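Local coordinates for protein hydrolase, alpha/beta hydrolase FOLD family (Staphylococcus aureus, PDB 2XMZ) that probably catalyses the menaquinone-pathway reaction that forms 2-succinyl-6-hydroxy-2,4-cyclohexadiene-1-carboxylate, using an alpha/beta hydrolase fold, at residues Thr116-Lys121 and Val222-Lys227. Sequence-based numbering, arbitrary orientation.
Sequences TSPGIK and VQIAKK
Ser-117 meets helix residue Ile-224 through its CB, while its OG is turned to the loop's own backbone, accepting the N-H of Gly-119 at 3.2 Å, with an angle of 157° at the hydrogen. This is an ST turn. A chi1 of 83° sets OG between the backbone N and carbonyl carbon, where it reaches the amide two residues on, and serine suits the place because its short side chain serves both purposes. Ile-224 carries the helix side of the contact alone. Its methyl CG2, held opposite the backbone N about the CA-CB bond, lies 3.4 Å from the carbonyl O of Thr-116 and 3.7 Å from CB of Ser-117. The other branch ends in CD1, 3.8 Å from that same CB, so the ends of both branches press on the serine methylene from the same side. CG2 also lies 4.1 Å from CD of Pro-118, whose ring offers a rigid apolar surface and packs elsewhere on Trp-200 and Leu-203. Gly-119, with a positive phi of 96°, fits a turn where a CB would collide with the preceding carbonyl. No hydrogen bond joins the two segments. The CB of Thr-116 leaves its backbone on the side away from helix 219-231, and OG1 is hydrogen-bonded to the backbone O of Ser-91, in the probable nucleophile elbow. The contact thus joins the loop between strand 110-114 and helix 123-143 to helix 219-231, which uses Ala-225 and Val-222 to pack on strands 210-215 and 235-240.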
ATOM      1  N   THR A 116      -4.829   5.764   0.538  1.00 21.15           N
ATOM      2  CA  THR A 116      -5.547   4.552   0.139  1.00 20.87           C
ATOM      3  C   THR A 116      -7.056   4.746   0.270  1.00 22.14           C
ATOM      4  O   THR A 116      -7.536   5.843   0.627  1.00 22.54           O
ATOM      5  CB  THR A 116      -5.044   3.327   0.944  1.00 19.64           C
ATOM      6  OG1 THR A 116      -5.464   2.104   0.330  1.00 19.53           O
ATOM      7  CG2 THR A 116      -5.502   3.339   2.423  1.00 20.52           C
ATOM      8  N   SER A 117      -7.797   3.673   0.018  1.00 22.76           N
ATOM      9  CA  SER A 117      -9.241   3.691   0.196  1.00 23.64           C
ATOM     10  C   SER A 117      -9.746   2.295   0.553  1.00 23.53           C
ATOM     11  O   SER A 117      -9.045   1.285   0.316  1.00 22.92           O
ATOM     12  CB  SER A 117      -9.939   4.201  -1.071  1.00 24.55           C
ATOM     13  OG  SER A 117     -10.080   3.147  -1.978  1.00 26.26           O
ATOM     14  N   PRO A 118     -10.947   2.227   1.152  1.00 24.24           N
ATOM     15  CA  PRO A 118     -11.552   0.963   1.503  1.00 24.58           C
ATOM     16  C   PRO A 118     -12.377   0.409   0.340  1.00 24.81           C
ATOM     17  O   PRO A 118     -13.221  -0.458   0.537  1.00 25.42           O
ATOM     18  CB  PRO A 118     -12.458   1.324   2.705  1.00 25.59           C
ATOM     19  CG  PRO A 118     -12.312   2.776   2.909  1.00 26.99           C
ATOM     20  CD  PRO A 118     -11.758   3.346   1.645  1.00 24.74           C
ATOM     21  N   GLY A 119     -12.108   0.912  -0.861  1.00 25.30           N
ATOM     22  CA  GLY A 119     -12.786   0.482  -2.054  1.00 26.01           C
ATOM     23  C   GLY A 119     -13.927   1.407  -2.395  1.00 28.56           C
ATOM     24  O   GLY A 119     -14.054   2.510  -1.842  1.00 29.01           O
ATOM     25  N   ILE A 120     -14.785   0.928  -3.284  1.00 29.11           N
ATOM     26  CA  ILE A 120     -15.806   1.762  -3.869  1.00 31.26           C
ATOM     27  C   ILE A 120     -17.158   1.325  -3.316  1.00 33.15           C
ATOM     28  O   ILE A 120     -17.481   0.133  -3.315  1.00 33.09           O
ATOM     29  CB  ILE A 120     -15.697   1.724  -5.423  1.00 31.26           C
ATOM     30  CG1 ILE A 120     -14.350   2.315  -5.854  1.00 30.20           C
ATOM     31  CG2 ILE A 120     -16.859   2.457  -6.095  1.00 33.16           C
ATOM     32  CD1 ILE A 120     -13.996   2.115  -7.276  1.00 33.41           C
ATOM     33  N   LYS A 121     -17.915   2.299  -2.809  1.00 34.59           N
ATOM     34  CA  LYS A 121     -19.192   2.041  -2.155  1.00 37.52           C
ATOM     35  C   LYS A 121     -20.289   1.575  -3.106  1.00 39.29           C
ATOM     36  O   LYS A 121     -20.915   0.536  -2.886  1.00 41.12           O
ATOM     37  CB  LYS A 121     -19.701   3.306  -1.471  1.00 38.69           C
ATOM     38  CG  LYS A 121     -19.118   3.598  -0.121  1.00 39.59           C
ATOM     39  CD  LYS A 121     -20.179   4.409   0.638  1.00 42.30           C
ATOM     40  CE  LYS A 121     -19.545   5.349   1.609  1.00 43.14           C
ATOM     41  NZ  LYS A 121     -20.547   6.357   2.064  1.00 44.79           N
ATOM     42  N   VAL A 222      -7.474  12.796   0.012  1.00 23.45           N
ATOM     43  CA  VAL A 222      -7.748  13.604   1.220  1.00 23.51           C
ATOM     44  C   VAL A 222      -9.212  13.419   1.658  1.00 23.70           C
ATOM     45  O   VAL A 222      -9.505  13.188   2.841  1.00 22.20           O
ATOM     46  CB  VAL A 222      -7.444  15.112   0.982  1.00 25.12           C
ATOM     47  CG1 VAL A 222      -8.014  16.008   2.103  1.00 25.65           C
ATOM     48  CG2 VAL A 222      -5.936  15.327   0.832  1.00 24.73           C
ATOM     49  N   GLN A 223     -10.139  13.514   0.703  1.00 24.22           N
ATOM     50  CA  GLN A 223     -11.560  13.392   1.056  1.00 25.69           C
ATOM     51  C   GLN A 223     -11.808  11.988   1.556  1.00 24.05           C
ATOM     52  O   GLN A 223     -12.503  11.798   2.523  1.00 24.11           O
ATOM     53  CB  GLN A 223     -12.465  13.744  -0.121  1.00 25.71           C
ATOM     54  CG  GLN A 223     -12.417  15.222  -0.441  1.00 31.02           C
ATOM     55  CD  GLN A 223     -12.978  15.558  -1.804  1.00 34.69           C
ATOM     56  OE1 GLN A 223     -13.144  16.732  -2.136  1.00 38.88           O
ATOM     57  NE2 GLN A 223     -13.272  14.529  -2.605  1.00 34.30           N
ATOM     58  N   ILE A 224     -11.171  11.008   0.923  1.00 24.30           N
ATOM     59  CA  ILE A 224     -11.281   9.613   1.371  1.00 23.65           C
ATOM     60  C   ILE A 224     -10.681   9.395   2.771  1.00 23.63           C
ATOM     61  O   ILE A 224     -11.293   8.735   3.625  1.00 23.81           O
ATOM     62  CB  ILE A 224     -10.645   8.658   0.365  1.00 23.12           C
ATOM     63  CG1 ILE A 224     -11.444   8.688  -0.956  1.00 24.35           C
ATOM     64  CG2 ILE A 224     -10.577   7.217   0.931  1.00 21.24           C
ATOM     65  CD1 ILE A 224     -10.858   7.750  -1.984  1.00 22.96           C
ATOM     66  N   ALA A 225      -9.511   9.977   3.006  1.00 24.01           N
ATOM     67  CA  ALA A 225      -8.804   9.831   4.284  1.00 24.20           C
ATOM     68  C   ALA A 225      -9.638  10.370   5.412  1.00 25.37           C
ATOM     69  O   ALA A 225      -9.744   9.731   6.459  1.00 25.64           O
ATOM     70  CB  ALA A 225      -7.453  10.533   4.242  1.00 25.06           C
ATOM     71  N   LYS A 226     -10.273  11.524   5.188  1.00 26.01           N
ATOM     72  CA  LYS A 226     -11.101  12.158   6.214  1.00 27.04           C
ATOM     73  C   LYS A 226     -12.312  11.278   6.534  1.00 26.65           C
ATOM     74  O   LYS A 226     -12.672  11.092   7.701  1.00 25.92           O
ATOM     75  CB  LYS A 226     -11.563  13.561   5.789  1.00 28.14           C
ATOM     76  CG  LYS A 226     -10.462  14.623   5.804  1.00 30.60           C
ATOM     77  CD  LYS A 226     -11.029  16.040   5.557  1.00 36.72           C
ATOM     78  CE  LYS A 226      -9.923  16.982   5.076  1.00 38.60           C
ATOM     79  NZ  LYS A 226     -10.415  18.363   4.848  1.00 43.78           N
ATOM     80  N   LYS A 227     -12.916  10.717   5.489  1.00 25.84           N
ATOM     81  CA  LYS A 227     -14.070   9.838   5.665  1.00 26.39           C
ATOM     82  C   LYS A 227     -13.699   8.564   6.428  1.00 24.91           C
ATOM     83  O   LYS A 227     -14.404   8.195   7.345  1.00 25.41           O
ATOM     84  CB  LYS A 227     -14.689   9.481   4.328  1.00 26.22           C
ATOM     85  CG  LYS A 227     -15.552  10.554   3.725  1.00 30.06           C
ATOM     86  CD  LYS A 227     -16.069   9.992   2.415  1.00 34.11           C
ATOM     87  CE  LYS A 227     -16.305  11.059   1.383  1.00 38.11           C
ATOM     88  NZ  LYS A 227     -16.747  10.455   0.104  1.00 39.71           N
TER